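Local coordinates for protein glucokinase (Streptomyces griseus, PDB 3VGL) that probably phosphorylates D-glucose at the expense of ATP, giving glucose 6-phosphate and ADP, as a zinc-binding glucokinase of the ROK family, at residues Val7-Thr12 against Val60-Ala65; Thr12-Gly17 against Ala32-Ala37; Ala106-Trp111 against Ala307-Gln312; Ile128-Gly133 against Phe256-Gly261. One frame throughout, in Å; residues are numbered along the deposited sequence.

Contact 1: Val7-Thr12 against Val60-Ala65. With ANP (phosphoaminophosphonic acid-adenylate ester), chain E.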
loop_
_atom_site.group_PDB
_atom_site.type_symbol
_atom_site.label_atom_id
_atom_site.label_comp_id
_atom_site.label_asym_id
_atom_site.label_seq_id
_atom_site.Cartn_x
_atom_site.Cartn_y
_atom_site.Cartn_z
ATOM N N VAL A 7 -29.677 22.995 -10.282
ATOM C CA VAL A 7 -28.366 23.444 -10.754
ATOM C C VAL A 7 -27.291 22.526 -10.168
ATOM O O VAL A 7 -27.147 22.453 -8.942
ATOM C CB VAL A 7 -28.034 24.905 -10.302
ATOM C CG1 VAL A 7 -26.735 25.409 -10.974
ATOM C CG2 VAL A 7 -29.189 25.849 -10.611
ATOM N N ASP A 8 -26.560 21.816 -11.027
ATOM C CA ASP A 8 -25.496 20.920 -10.552
ATOM C C ASP A 8 -24.192 21.654 -10.770
ATOM O O ASP A 8 -23.845 21.991 -11.908
ATOM C CB ASP A 8 -25.545 19.602 -11.355
ATOM C CG ASP A 8 -24.526 18.570 -10.866
ATOM O OD1 ASP A 8 -23.329 18.911 -10.692
ATOM O OD2 ASP A 8 -24.931 17.404 -10.658
ATOM N N ILE A 9 -23.488 21.955 -9.673
ATOM C CA ILE A 9 -22.204 22.640 -9.762
ATOM C C ILE A 9 -21.083 21.668 -9.445
ATOM O O ILE A 9 -20.885 21.279 -8.279
ATOM C CB ILE A 9 -22.094 23.833 -8.813
ATOM C CG1 ILE A 9 -23.226 24.808 -9.100
ATOM C CG2 ILE A 9 -20.745 24.550 -9.016
ATOM C CD1 ILE A 9 -23.754 25.476 -7.859
ATOM N N GLY A 10 -20.374 21.275 -10.494
ATOM C CA GLY A 10 -19.261 20.321 -10.336
ATOM C C GLY A 10 -17.920 21.017 -10.481
ATOM O O GLY A 10 -17.850 22.208 -10.764
ATOM N N GLY A 11 -16.842 20.261 -10.268
ATOM C CA GLY A 11 -15.485 20.800 -10.428
ATOM C C GLY A 11 -15.200 21.345 -11.823
ATOM O O GLY A 11 -14.374 22.246 -11.975
ATOM N N THR A 12 -15.882 20.807 -12.839
ATOM C CA THR A 12 -15.608 21.158 -14.230
ATOM C C THR A 12 -16.775 21.934 -14.838
ATOM O O THR A 12 -16.560 22.936 -15.521
ATOM C CB THR A 12 -15.297 19.873 -15.074
ATOM O OG1 THR A 12 -14.176 19.196 -14.486
ATOM C CG2 THR A 12 -14.929 20.202 -16.511
ATOM N N VAL A 60 -35.256 26.989 -6.494
ATOM C CA VAL A 60 -33.964 26.561 -7.061
ATOM C C VAL A 60 -33.324 25.552 -6.109
ATOM O O VAL A 60 -33.174 25.827 -4.919
ATOM C CB VAL A 60 -32.996 27.766 -7.295
ATOM C CG1 VAL A 60 -31.635 27.305 -7.809
ATOM C CG2 VAL A 60 -33.590 28.793 -8.283
ATOM N N GLY A 61 -32.969 24.379 -6.630
ATOM C CA GLY A 61 -32.155 23.419 -5.867
ATOM C C GLY A 61 -30.765 23.381 -6.460
ATOM O O GLY A 61 -30.605 23.228 -7.667
ATOM N N ILE A 62 -29.751 23.471 -5.599
ATOM C CA ILE A 62 -28.368 23.425 -6.015
ATOM C C ILE A 62 -27.787 22.111 -5.520
ATOM O O ILE A 62 -27.920 21.795 -4.330
ATOM C CB ILE A 62 -27.590 24.599 -5.386
ATOM C CG1 ILE A 62 -27.998 25.918 -6.050
ATOM C CG2 ILE A 62 -26.074 24.356 -5.496
ATOM C CD1 ILE A 62 -27.479 27.166 -5.327
ATOM N N GLY A 63 -27.199 21.338 -6.433
ATOM C CA GLY A 63 -26.357 20.178 -6.050
ATOM C C GLY A 63 -24.912 20.632 -6.171
ATOM O O GLY A 63 -24.432 20.851 -7.282
ATOM N N ALA A 64 -24.229 20.788 -5.032
ATOM C CA ALA A 64 -22.913 21.387 -5.010
ATOM C C ALA A 64 -21.855 20.327 -4.740
ATOM O O ALA A 64 -22.019 19.543 -3.825
ATOM C CB ALA A 64 -22.855 22.453 -3.909
ATOM N N ALA A 65 -20.760 20.360 -5.500
ATOM C CA ALA A 65 -19.660 19.402 -5.323
ATOM C C ALA A 65 -18.778 19.752 -4.106
ATOM O O ALA A 65 -17.616 20.142 -4.240
ATOM C CB ALA A 65 -18.835 19.328 -6.588
HETATM P PB ANP E . -18.342 17.594 -13.008
HETATM O O1B ANP E . -17.398 16.812 -12.089
HETATM O O2B ANP E . -17.977 19.030 -13.248
HETATM N N3B ANP E . -19.927 17.553 -12.356
HETATM P PA ANP E . -18.370 15.406 -14.946
HETATM O O1A ANP E . -18.671 15.423 -16.448
HETATM O O2A ANP E . -19.230 14.606 -14.017
HETATM O O3A ANP E . -18.287 16.949 -14.476
HETATM O "O5'" ANP E . -16.853 14.929 -14.706
HETATM C "C5'" ANP E . -15.755 15.509 -15.420
HETATM C "C4'" ANP E . -14.631 14.500 -15.513
HETATM O "O4'" ANP E . -15.122 13.264 -16.051
HETATM C "C3'" ANP E . -13.566 14.992 -16.462
HETATM O "O3'" ANP E . -12.336 14.380 -16.066
HETATM C "C2'" ANP E . -14.034 14.407 -17.769
HETATM O "O2'" ANP E . -12.972 14.251 -18.694
HETATM C "C1'" ANP E . -14.633 13.064 -17.375
HETATM N N9 ANP E . -15.814 12.740 -18.195
HETATM C C8 ANP E . -16.997 13.380 -18.232
HETATM N N7 ANP E . -17.849 12.769 -19.116
HETATM C C5 ANP E . -17.179 11.713 -19.612
HETATM C C6 ANP E . -17.443 10.631 -20.604
HETATM N N6 ANP E . -18.641 10.542 -21.238
HETATM N N1 ANP E . -16.460 9.729 -20.813
HETATM C C2 ANP E . -15.248 9.773 -20.208
HETATM N N3 ANP E . -14.941 10.737 -19.309
HETATM C C4 ANP E . -15.846 11.689 -19.006
#
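Val7-Ile9 and Val60-Ala64 run as neighbouring parallel strands, their axes 4.7 Å apart and 20° from exact alignment, with Val7 opposite Ile62, Asp8 opposite Gly63 and Ile9 opposite Ala64. Four backbone hydrogen bonds join them. Val7 uses both its polar atoms, its N donating to Gly61 O and its O accepting from Gly63 N, the latter at 2.7 Å. Ile9 does the same two residues on, from its N to Gly63 O and from Ala65 N to its O. The apolar side chains of Val7, Ile9 and Ile62 share one face of the sheet. There Ile9 CD1 presses on Ile62 CG2 at 3.5 Å, tighter than ordinary carbon contact, and Val7 CG2 meets Val60 CG1 more loosely at 4.0 Å. Helix 37-52 packs on this face through Val48 and Ile44. Asp8 points to the other face, its CG anti to the backbone N (chi1 -176°), and OD1 ends 4.0 Å from N3B of the nucleotide analogue ANP. Past the strand, Thr12 N donates to ANP O2B at 2.8 Å, while Ala65 borders the glucose. The glycine turn after the first strand, holding the phosphates, is the phosphate-binding hairpin of the actin-like ATPase fold.

Contact 2: Thr12-Gly17 against Ala32-Ala37. With ANP (phosphoaminophosphonic acid-adenylate ester), chain E.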
loop_
_atom_site.group_PDB
_atom_site.type_symbol
_atom_site.label_atom_id
_atom_site.label_comp_id
_atom_site.label_asym_id
_atom_site.label_seq_id
_atom_site.Cartn_x
_atom_site.Cartn_y
_atom_site.Cartn_z
ATOM N N THR A 12 -15.882 20.807 -12.839
ATOM C CA THR A 12 -15.608 21.158 -14.230
ATOM C C THR A 12 -16.775 21.934 -14.838
ATOM O O THR A 12 -16.560 22.936 -15.521
ATOM C CB THR A 12 -15.297 19.873 -15.074
ATOM O OG1 THR A 12 -14.176 19.196 -14.486
ATOM C CG2 THR A 12 -14.929 20.202 -16.511
ATOM N N LYS A 13 -17.998 21.469 -14.577
ATOM C CA LYS A 13 -19.190 21.959 -15.276
ATOM C C LYS A 13 -20.297 22.396 -14.337
ATOM O O LYS A 13 -20.514 21.801 -13.284
ATOM C CB LYS A 13 -19.782 20.846 -16.154
ATOM C CG LYS A 13 -18.823 20.161 -17.097
ATOM C CD LYS A 13 -19.332 18.756 -17.380
ATOM C CE LYS A 13 -18.380 18.001 -18.276
ATOM N NZ LYS A 13 -18.937 16.676 -18.653
ATOM N N ILE A 14 -21.034 23.416 -14.767
ATOM C CA ILE A 14 -22.310 23.760 -14.159
ATOM C C ILE A 14 -23.421 23.407 -15.143
ATOM O O ILE A 14 -23.337 23.731 -16.332
ATOM C CB ILE A 14 -22.361 25.278 -13.798
ATOM C CG1 ILE A 14 -21.383 25.580 -12.654
ATOM C CG2 ILE A 14 -23.792 25.695 -13.439
ATOM C CD1 ILE A 14 -21.119 27.077 -12.450
ATOM N N ALA A 15 -24.441 22.707 -14.660
ATOM C CA ALA A 15 -25.601 22.372 -15.488
ATOM C C ALA A 15 -26.882 22.689 -14.751
ATOM O O ALA A 15 -27.033 22.358 -13.581
ATOM C CB ALA A 15 -25.577 20.920 -15.877
ATOM N N ALA A 16 -27.826 23.318 -15.457
ATOM C CA ALA A 16 -29.095 23.637 -14.841
ATOM C C ALA A 16 -30.234 23.262 -15.768
ATOM O O ALA A 16 -30.061 23.156 -16.991
ATOM C CB ALA A 16 -29.170 25.110 -14.470
ATOM N N GLY A 17 -31.387 23.030 -15.169
ATOM C CA GLY A 17 -32.584 22.784 -15.955
ATOM C C GLY A 17 -33.839 22.909 -15.150
ATOM O O GLY A 17 -33.833 22.747 -13.932
ATOM N N ALA A 32 -19.068 26.322 -18.107
ATOM C CA ALA A 32 -17.917 25.854 -17.329
ATOM C C ALA A 32 -17.911 26.485 -15.935
ATOM O O ALA A 32 -18.275 27.652 -15.752
ATOM C CB ALA A 32 -16.596 26.146 -18.067
ATOM N N THR A 33 -17.501 25.701 -14.946
ATOM C CA THR A 33 -17.363 26.201 -13.590
ATOM C C THR A 33 -16.195 27.177 -13.511
ATOM O O THR A 33 -15.056 26.806 -13.802
ATOM C CB THR A 33 -17.160 25.039 -12.614
ATOM O OG1 THR A 33 -18.204 24.086 -12.860
ATOM C CG2 THR A 33 -17.219 25.528 -11.178
ATOM N N PRO A 34 -16.474 28.427 -13.111
ATOM C CA PRO A 34 -15.409 29.422 -12.951
ATOM C C PRO A 34 -14.510 29.111 -11.753
ATOM O O PRO A 34 -14.921 28.380 -10.849
ATOM C CB PRO A 34 -16.184 30.721 -12.697
ATOM C CG PRO A 34 -17.551 30.476 -13.170
ATOM C CD PRO A 34 -17.804 29.021 -12.895
ATOM N N PRO A 35 -13.290 29.682 -11.740
ATOM C CA PRO A 35 -12.312 29.374 -10.699
ATOM C C PRO A 35 -12.509 30.048 -9.334
ATOM O O PRO A 35 -11.873 29.630 -8.357
ATOM C CB PRO A 35 -10.985 29.808 -11.336
ATOM C CG PRO A 35 -11.347 30.883 -12.266
ATOM C CD PRO A 35 -12.712 30.528 -12.802
ATOM N N THR A 36 -13.353 31.075 -9.247
ATOM C CA THR A 36 -13.558 31.761 -7.955
ATOM C C THR A 36 -14.995 31.635 -7.475
ATOM O O THR A 36 -15.916 31.499 -8.283
ATOM C CB THR A 36 -13.199 33.272 -8.003
ATOM O OG1 THR A 36 -14.105 33.959 -8.874
ATOM C CG2 THR A 36 -11.739 33.500 -8.457
ATOM N N ALA A 37 -15.173 31.703 -6.157
ATOM C CA ALA A 37 -16.489 31.593 -5.536
ATOM C C ALA A 37 -17.450 32.675 -6.032
ATOM O O ALA A 37 -18.639 32.411 -6.243
ATOM C CB ALA A 37 -16.368 31.634 -4.020
HETATM P PB ANP E . -18.342 17.594 -13.008
HETATM O O1B ANP E . -17.398 16.812 -12.089
HETATM O O2B ANP E . -17.977 19.030 -13.248
HETATM N N3B ANP E . -19.927 17.553 -12.356
HETATM P PA ANP E . -18.370 15.406 -14.946
HETATM O O1A ANP E . -18.671 15.423 -16.448
HETATM O O2A ANP E . -19.230 14.606 -14.017
HETATM O O3A ANP E . -18.287 16.949 -14.476
HETATM O "O5'" ANP E . -16.853 14.929 -14.706
HETATM C "C5'" ANP E . -15.755 15.509 -15.420
HETATM C "C4'" ANP E . -14.631 14.500 -15.513
HETATM O "O4'" ANP E . -15.122 13.264 -16.051
HETATM C "C3'" ANP E . -13.566 14.992 -16.462
HETATM O "O3'" ANP E . -12.336 14.380 -16.066
HETATM C "C2'" ANP E . -14.034 14.407 -17.769
HETATM O "O2'" ANP E . -12.972 14.251 -18.694
HETATM C "C1'" ANP E . -14.633 13.064 -17.375
HETATM N N9 ANP E . -15.814 12.740 -18.195
HETATM C C8 ANP E . -16.997 13.380 -18.232
HETATM N N7 ANP E . -17.849 12.769 -19.116
HETATM C C5 ANP E . -17.179 11.713 -19.612
HETATM C C6 ANP E . -17.443 10.631 -20.604
HETATM N N6 ANP E . -18.641 10.542 -21.238
HETATM N N1 ANP E . -16.460 9.729 -20.813
HETATM C C2 ANP E . -15.248 9.773 -20.208
HETATM N N3 ANP E . -14.941 10.737 -19.309
HETATM C C4 ANP E . -15.846 11.689 -19.006
HETATM O O HOH W 1 -14.311 24.596 -15.358
#
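Lys13 and Ala32 form an antiparallel non-hydrogen-bonded pair, CA to CA 4.6 Å, where strand 13-19 meets the end of strand 29-32, and just beyond it Thr33 N donates to Thr12 O at 3.0 Å. That bond is nearly straight at the hydrogen (171°), yet the donor sits well above the carbonyl plane. A water supplements it, donating to both Thr12 O and Thr33 O, so two donors grip the Thr12 carbonyl. Thr33 turns its side chain onto the strand: OG1, anti to its own carbonyl carbon (chi1 -51°), lies 3.1 Å from Lys13 C, and its hydrogen bond goes to Gly10 O. Ile14 crosses Thr33 and Pro34 at about a right angle, CG1 lying against Thr33 OG1 and the terminal CD1 reaching Pro34 CD at 3.9 Å. Ile14 and Pro34 both also touch Ala43 of helix 37-52. Lys13 leaves in another direction, its chain extended beyond CG beside the phosphates, and NZ donates to ANP O1A at 2.6 Å. The N atoms of Thr12 and Lys13 both donate to ANP O2B. Thr12 OG1 is hydrogen-bonded to Thr132 OG1. Two backbone N-H groups and an ammonium thus face the phosphates, which would offset part of their negative charge, while Thr33 bonds to two carbonyls of the same turn, those of Thr12 and Gly10.

Contact 3: Ala106-Trp111 against Ala307-Gln312. With NA (sodium ion), chain C.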
loop_
_atom_site.group_PDB
_atom_site.type_symbol
_atom_site.label_atom_id
_atom_site.label_comp_id
_atom_site.label_asym_id
_atom_site.label_seq_id
_atom_site.Cartn_x
_atom_site.Cartn_y
_atom_site.Cartn_z
ATOM N N ALA A 106 -23.798 14.708 -5.144
ATOM C CA ALA A 106 -24.010 13.289 -5.288
ATOM C C ALA A 106 -25.160 12.801 -4.394
ATOM O O ALA A 106 -25.831 11.835 -4.720
ATOM C CB ALA A 106 -22.703 12.544 -5.020
ATOM N N ASN A 107 -25.407 13.503 -3.285
ATOM C CA ASN A 107 -26.628 13.273 -2.508
ATOM C C ASN A 107 -27.829 13.520 -3.421
ATOM O O ASN A 107 -28.743 12.713 -3.499
ATOM C CB ASN A 107 -26.709 14.211 -1.304
ATOM C CG ASN A 107 -25.768 13.830 -0.181
ATOM O OD1 ASN A 107 -24.958 12.878 -0.286
ATOM N ND2 ASN A 107 -25.851 14.576 0.903
ATOM N N ALA A 108 -27.758 14.610 -4.182
ATOM C CA ALA A 108 -28.853 14.974 -5.095
ATOM C C ALA A 108 -28.998 13.933 -6.218
ATOM O O ALA A 108 -30.118 13.507 -6.547
ATOM C CB ALA A 108 -28.636 16.375 -5.643
ATOM N N ALA A 109 -27.875 13.470 -6.769
ATOM C CA ALA A 109 -27.915 12.416 -7.794
ATOM C C ALA A 109 -28.579 11.136 -7.258
ATOM O O ALA A 109 -29.390 10.520 -7.956
ATOM C CB ALA A 109 -26.496 12.113 -8.316
ATOM N N ALA A 110 -28.214 10.727 -6.036
ATOM C CA ALA A 110 -28.826 9.556 -5.402
ATOM C C ALA A 110 -30.346 9.718 -5.320
ATOM O O ALA A 110 -31.114 8.806 -5.688
ATOM C CB ALA A 110 -28.242 9.335 -4.012
ATOM N N TRP A 111 -30.765 10.882 -4.836
ATOM C CA TRP A 111 -32.185 11.186 -4.731
ATOM C C TRP A 111 -32.872 11.148 -6.113
ATOM O O TRP A 111 -33.958 10.551 -6.258
ATOM C CB TRP A 111 -32.387 12.527 -4.012
ATOM C CG TRP A 111 -33.836 12.827 -3.793
ATOM C CD1 TRP A 111 -34.595 13.746 -4.464
ATOM C CD2 TRP A 111 -34.712 12.176 -2.861
ATOM N NE1 TRP A 111 -35.900 13.707 -3.999
ATOM C CE2 TRP A 111 -35.996 12.759 -3.017
ATOM C CE3 TRP A 111 -34.539 11.154 -1.911
ATOM C CZ2 TRP A 111 -37.102 12.356 -2.246
ATOM C CZ3 TRP A 111 -35.635 10.752 -1.151
ATOM C CH2 TRP A 111 -36.900 11.364 -1.322
ATOM N N ALA A 307 -33.363 19.653 -8.109
ATOM C CA ALA A 307 -34.668 20.271 -8.427
ATOM C C ALA A 307 -35.753 19.668 -7.545
ATOM O O ALA A 307 -36.577 20.392 -6.975
ATOM C CB ALA A 307 -35.015 20.079 -9.894
ATOM N N ASP A 308 -35.759 18.340 -7.421
ATOM C CA ASP A 308 -36.811 17.701 -6.658
ATOM C C ASP A 308 -36.653 17.965 -5.169
ATOM O O ASP A 308 -37.641 18.125 -4.471
ATOM C CB ASP A 308 -36.912 16.206 -6.953
ATOM C CG ASP A 308 -38.189 15.599 -6.414
ATOM O OD1 ASP A 308 -39.293 15.874 -6.965
ATOM O OD2 ASP A 308 -38.113 14.865 -5.420
ATOM N N LEU A 309 -35.406 18.020 -4.678
ATOM C CA LEU A 309 -35.177 18.340 -3.270
ATOM C C LEU A 309 -35.604 19.784 -2.935
ATOM O O LEU A 309 -35.996 20.069 -1.805
ATOM C CB LEU A 309 -33.713 18.051 -2.860
ATOM C CG LEU A 309 -33.351 16.559 -2.760
ATOM C CD1 LEU A 309 -31.843 16.366 -2.743
ATOM C CD2 LEU A 309 -33.971 15.879 -1.531
ATOM N N ALA A 310 -35.551 20.677 -3.921
ATOM C CA ALA A 310 -36.038 22.048 -3.736
ATOM C C ALA A 310 -37.556 22.050 -3.574
ATOM O O ALA A 310 -38.092 22.810 -2.773
ATOM C CB ALA A 310 -35.620 22.938 -4.902
ATOM N N ARG A 311 -38.227 21.185 -4.336
ATOM C CA ARG A 311 -39.697 21.102 -4.358
ATOM C C ARG A 311 -40.243 20.557 -3.042
ATOM O O ARG A 311 -41.344 20.914 -2.631
ATOM C CB ARG A 311 -40.144 20.229 -5.531
ATOM C CG ARG A 311 -41.638 20.182 -5.813
ATOM C CD ARG A 311 -41.860 19.938 -7.308
ATOM N NE ARG A 311 -40.929 18.922 -7.791
ATOM C CZ ARG A 311 -40.359 18.911 -8.994
ATOM N NH1 ARG A 311 -40.631 19.873 -9.886
ATOM N NH2 ARG A 311 -39.502 17.929 -9.293
ATOM N N GLN A 312 -39.469 19.694 -2.386
ATOM C CA GLN A 312 -39.814 19.210 -1.050
ATOM C C GLN A 312 -39.259 20.104 0.075
ATOM O O GLN A 312 -38.987 19.632 1.186
ATOM C CB GLN A 312 -39.384 17.747 -0.871
ATOM C CG GLN A 312 -40.488 16.742 -1.235
ATOM C CD GLN A 312 -40.305 16.126 -2.610
ATOM O OE1 GLN A 312 -39.410 15.307 -2.814
ATOM N NE2 GLN A 312 -41.169 16.500 -3.554
HETATM NA NA NA C . -22.556 13.008 -1.007
HETATM O O HOH W 2 -21.641 14.414 0.782
HETATM O O HOH W 3 -20.385 13.178 -2.070
#
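Trp111 lays one face of its indole over Leu309, whose CD2 stands 3.7 Å from the centroid of the five-membered ring and 9° off the ring normal, a CH-pi contact. This joins two helices of the ROK kinase fold, 105-116 and the C-terminal 301-311, which cross almost at right angles: their short segments make 84° and come no closer than 9.9 Å between axes. Leu309 and Trp111 make most of the contact between them. Leu309 CG approaches Trp111 CD1 at 3.5 Å, and the other methyl, CD1, rests on Ala108 CA and on Trp111 CB. The indole reaches the second helix because its CG is anti to the backbone N (chi1 -176°). At the ring edge NE1 donates to Asp308 OD2 over 2.9 Å, with the carboxylate nearly coplanar with the ring and its anti lone pair accepting. Arg115 forms a salt bridge to the same oxygen, so Asp308 OD2 serves two donors, and Leu144 packs on both Trp111 and Leu309. The carboxylate's other oxygen faces its own helix: Arg311 NH2 forms a salt bridge with OD1. Together these partners would be expected to favour the ionised carboxylate. Near the start of helix 105-116, Asn107 turns instead to the sodium ion, which it binds through OD1 at 2.5 Å, alongside two waters, Asn104 and Gly136.

Contact 4: Ile128-Gly133 against Phe256-Gly261. With ANP (phosphoaminophosphonic acid-adenylate ester), chain E.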
loop_
_atom_site.group_PDB
_atom_site.type_symbol
_atom_site.label_atom_id
_atom_site.label_comp_id
_atom_site.label_asym_id
_atom_site.label_seq_id
_atom_site.Cartn_x
_atom_site.Cartn_y
_atom_site.Cartn_z
ATOM N N ILE A 128 -22.671 6.203 -6.347
ATOM C CA ILE A 128 -21.368 6.856 -6.504
ATOM C C ILE A 128 -21.399 7.623 -7.800
ATOM O O ILE A 128 -22.005 7.171 -8.779
ATOM C CB ILE A 128 -20.144 5.893 -6.493
ATOM C CG1 ILE A 128 -20.090 4.979 -7.724
ATOM C CG2 ILE A 128 -20.135 5.072 -5.216
ATOM C CD1 ILE A 128 -18.701 4.293 -7.901
ATOM N N THR A 129 -20.789 8.800 -7.804
ATOM C CA THR A 129 -20.667 9.541 -9.057
ATOM C C THR A 129 -19.194 9.646 -9.416
ATOM O O THR A 129 -18.343 9.881 -8.542
ATOM C CB THR A 129 -21.314 10.931 -9.006
ATOM O OG1 THR A 129 -20.684 11.733 -7.998
ATOM C CG2 THR A 129 -22.838 10.818 -8.720
ATOM N N LEU A 130 -18.898 9.430 -10.694
ATOM C CA LEU A 130 -17.529 9.495 -11.205
ATOM C C LEU A 130 -17.418 10.680 -12.138
ATOM O O LEU A 130 -18.007 10.685 -13.209
ATOM C CB LEU A 130 -17.207 8.198 -11.967
ATOM C CG LEU A 130 -17.267 6.901 -11.159
ATOM C CD1 LEU A 130 -17.062 5.709 -12.080
ATOM C CD2 LEU A 130 -16.208 6.915 -10.031
ATOM N N GLY A 131 -16.638 11.672 -11.731
ATOM C CA GLY A 131 -16.540 12.945 -12.475
ATOM C C GLY A 131 -15.217 13.595 -12.165
ATOM O O GLY A 131 -14.178 12.924 -12.145
ATOM N N THR A 132 -15.239 14.901 -11.907
ATOM C CA THR A 132 -14.020 15.583 -11.459
ATOM C C THR A 132 -13.472 14.909 -10.212
ATOM O O THR A 132 -12.251 14.738 -10.063
ATOM C CB THR A 132 -14.319 17.046 -11.153
ATOM O OG1 THR A 132 -14.821 17.640 -12.346
ATOM C CG2 THR A 132 -13.059 17.803 -10.757
ATOM N N GLY A 133 -14.403 14.558 -9.329
ATOM C CA GLY A 133 -14.097 13.792 -8.129
ATOM C C GLY A 133 -14.999 12.571 -8.054
ATOM O O GLY A 133 -15.635 12.188 -9.024
ATOM N N PHE A 256 -26.200 -0.716 -6.265
ATOM C CA PHE A 256 -25.289 0.407 -6.495
ATOM C C PHE A 256 -25.644 1.076 -7.799
ATOM O O PHE A 256 -25.932 0.396 -8.790
ATOM C CB PHE A 256 -23.839 -0.075 -6.556
ATOM C CG PHE A 256 -23.350 -0.601 -5.250
ATOM C CD1 PHE A 256 -23.073 0.285 -4.222
ATOM C CD2 PHE A 256 -23.252 -1.978 -5.013
ATOM C CE1 PHE A 256 -22.667 -0.180 -2.969
ATOM C CE2 PHE A 256 -22.808 -2.454 -3.742
ATOM C CZ PHE A 256 -22.532 -1.545 -2.738
ATOM N N ILE A 257 -25.640 2.406 -7.778
ATOM C CA ILE A 257 -25.980 3.198 -8.971
ATOM C C ILE A 257 -24.793 4.092 -9.250
ATOM O O ILE A 257 -24.377 4.866 -8.378
ATOM C CB ILE A 257 -27.267 4.013 -8.771
ATOM C CG1 ILE A 257 -28.420 3.088 -8.356
ATOM C CG2 ILE A 257 -27.611 4.779 -10.048
ATOM C CD1 ILE A 257 -29.672 3.813 -7.881
ATOM N N VAL A 258 -24.240 3.960 -10.450
ATOM C CA VAL A 258 -23.041 4.711 -10.843
ATOM C C VAL A 258 -23.451 5.861 -11.739
ATOM O O VAL A 258 -24.026 5.638 -12.817
ATOM C CB VAL A 258 -22.035 3.790 -11.578
ATOM C CG1 VAL A 258 -20.770 4.576 -11.920
ATOM C CG2 VAL A 258 -21.648 2.610 -10.681
ATOM N N GLY A 259 -23.165 7.087 -11.271
ATOM C CA GLY A 259 -23.516 8.307 -12.010
ATOM C C GLY A 259 -22.251 9.089 -12.338
ATOM O O GLY A 259 -21.145 8.522 -12.434
ATOM N N GLY A 260 -22.417 10.388 -12.526
ATOM C CA GLY A 260 -21.328 11.229 -13.016
ATOM C C GLY A 260 -21.345 11.295 -14.526
ATOM O O GLY A 260 -22.032 10.512 -15.174
ATOM N N GLY A 261 -20.598 12.239 -15.099
ATOM C CA GLY A 261 -20.509 12.334 -16.553
ATOM C C GLY A 261 -20.175 11.050 -17.271
ATOM O O GLY A 261 -20.771 10.760 -18.297
HETATM P PB ANP E . -18.342 17.594 -13.008
HETATM O O1B ANP E . -17.398 16.812 -12.089
HETATM O O2B ANP E . -17.977 19.030 -13.248
HETATM N N3B ANP E . -19.927 17.553 -12.356
HETATM P PA ANP E . -18.370 15.406 -14.946
HETATM O O1A ANP E . -18.671 15.423 -16.448
HETATM O O2A ANP E . -19.230 14.606 -14.017
HETATM O O3A ANP E . -18.287 16.949 -14.476
HETATM O "O5'" ANP E . -16.853 14.929 -14.706
HETATM C "C5'" ANP E . -15.755 15.509 -15.420
HETATM C "C4'" ANP E . -14.631 14.500 -15.513
HETATM O "O4'" ANP E . -15.122 13.264 -16.051
HETATM C "C3'" ANP E . -13.566 14.992 -16.462
HETATM O "O3'" ANP E . -12.336 14.380 -16.066
HETATM C "C2'" ANP E . -14.034 14.407 -17.769
HETATM O "O2'" ANP E . -12.972 14.251 -18.694
HETATM C "C1'" ANP E . -14.633 13.064 -17.375
HETATM N N9 ANP E . -15.814 12.740 -18.195
HETATM C C8 ANP E . -16.997 13.380 -18.232
HETATM N N7 ANP E . -17.849 12.769 -19.116
HETATM C C5 ANP E . -17.179 11.713 -19.612
HETATM C C6 ANP E . -17.443 10.631 -20.604
HETATM N N6 ANP E . -18.641 10.542 -21.238
HETATM N N1 ANP E . -16.460 9.729 -20.813
HETATM C C2 ANP E . -15.248 9.773 -20.208
HETATM N N3 ANP E . -14.941 10.737 -19.309
HETATM C C4 ANP E . -15.846 11.689 -19.006
#
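Ile128 holds CG1 between its backbone N and carbonyl carbon (chi1 68°), whereas Val258 has CG1 anti to its N (chi1 -177°), which puts CG2 beside the N; with the two side chains side by side, Ile128 CG1 and Val258 CG2 meet at 4.1 Å. Leu130 CD1 adds a contact of 3.9 Å to Val258 CG1. Beneath them the parallel strands are joined by Ile128 N to Ile257 O, Gly259 N to Ile128 O and Leu130 N to Gly259 O. Thr129 projects from the other face, its CB 3.7 Å from Gly260 N. Gly260 has a positive phi (90°), and a beta carbon there would run into Leu130 O. The glycine-containing turns that follow both strands hold the phosphates, as in the second domain of actin-like ATPase folds: Gly261 N donates to ANP O2A at 2.9 Å, and N and OG1 of Thr132 both donate to ANP O1B. Strand 125-130 lies between 134-140 and 255-259 in its sheet; helix 227-251 packs on Ile128, helix 267-280 on Leu130 and Val258, and helix 105-116 on Thr129.

In the fold
From the N terminus, strand 3-9 turns at once into strand 13-19. Contact 2 closes a short loop when the chain returns after strand 29-32, and contact 1 closes a wider one around it once helix 37-52 has been crossed; the two share Thr12 and one sheet. Contact 3 opens next, on helix 105-116, and closes only near the C terminus. Inside its span contact 4 opens and closes, pairing central strands of the second sheet. Contacts 1 and 3 touch where Ala310 packs on Val60 and Gly61, and Thr129 packs on Ala106 and Ala109 between contacts 3 and 4. Beside the phosphates a probable hydrogen bond between Thr12 and Thr132 links the turns that lead out of the two sheets.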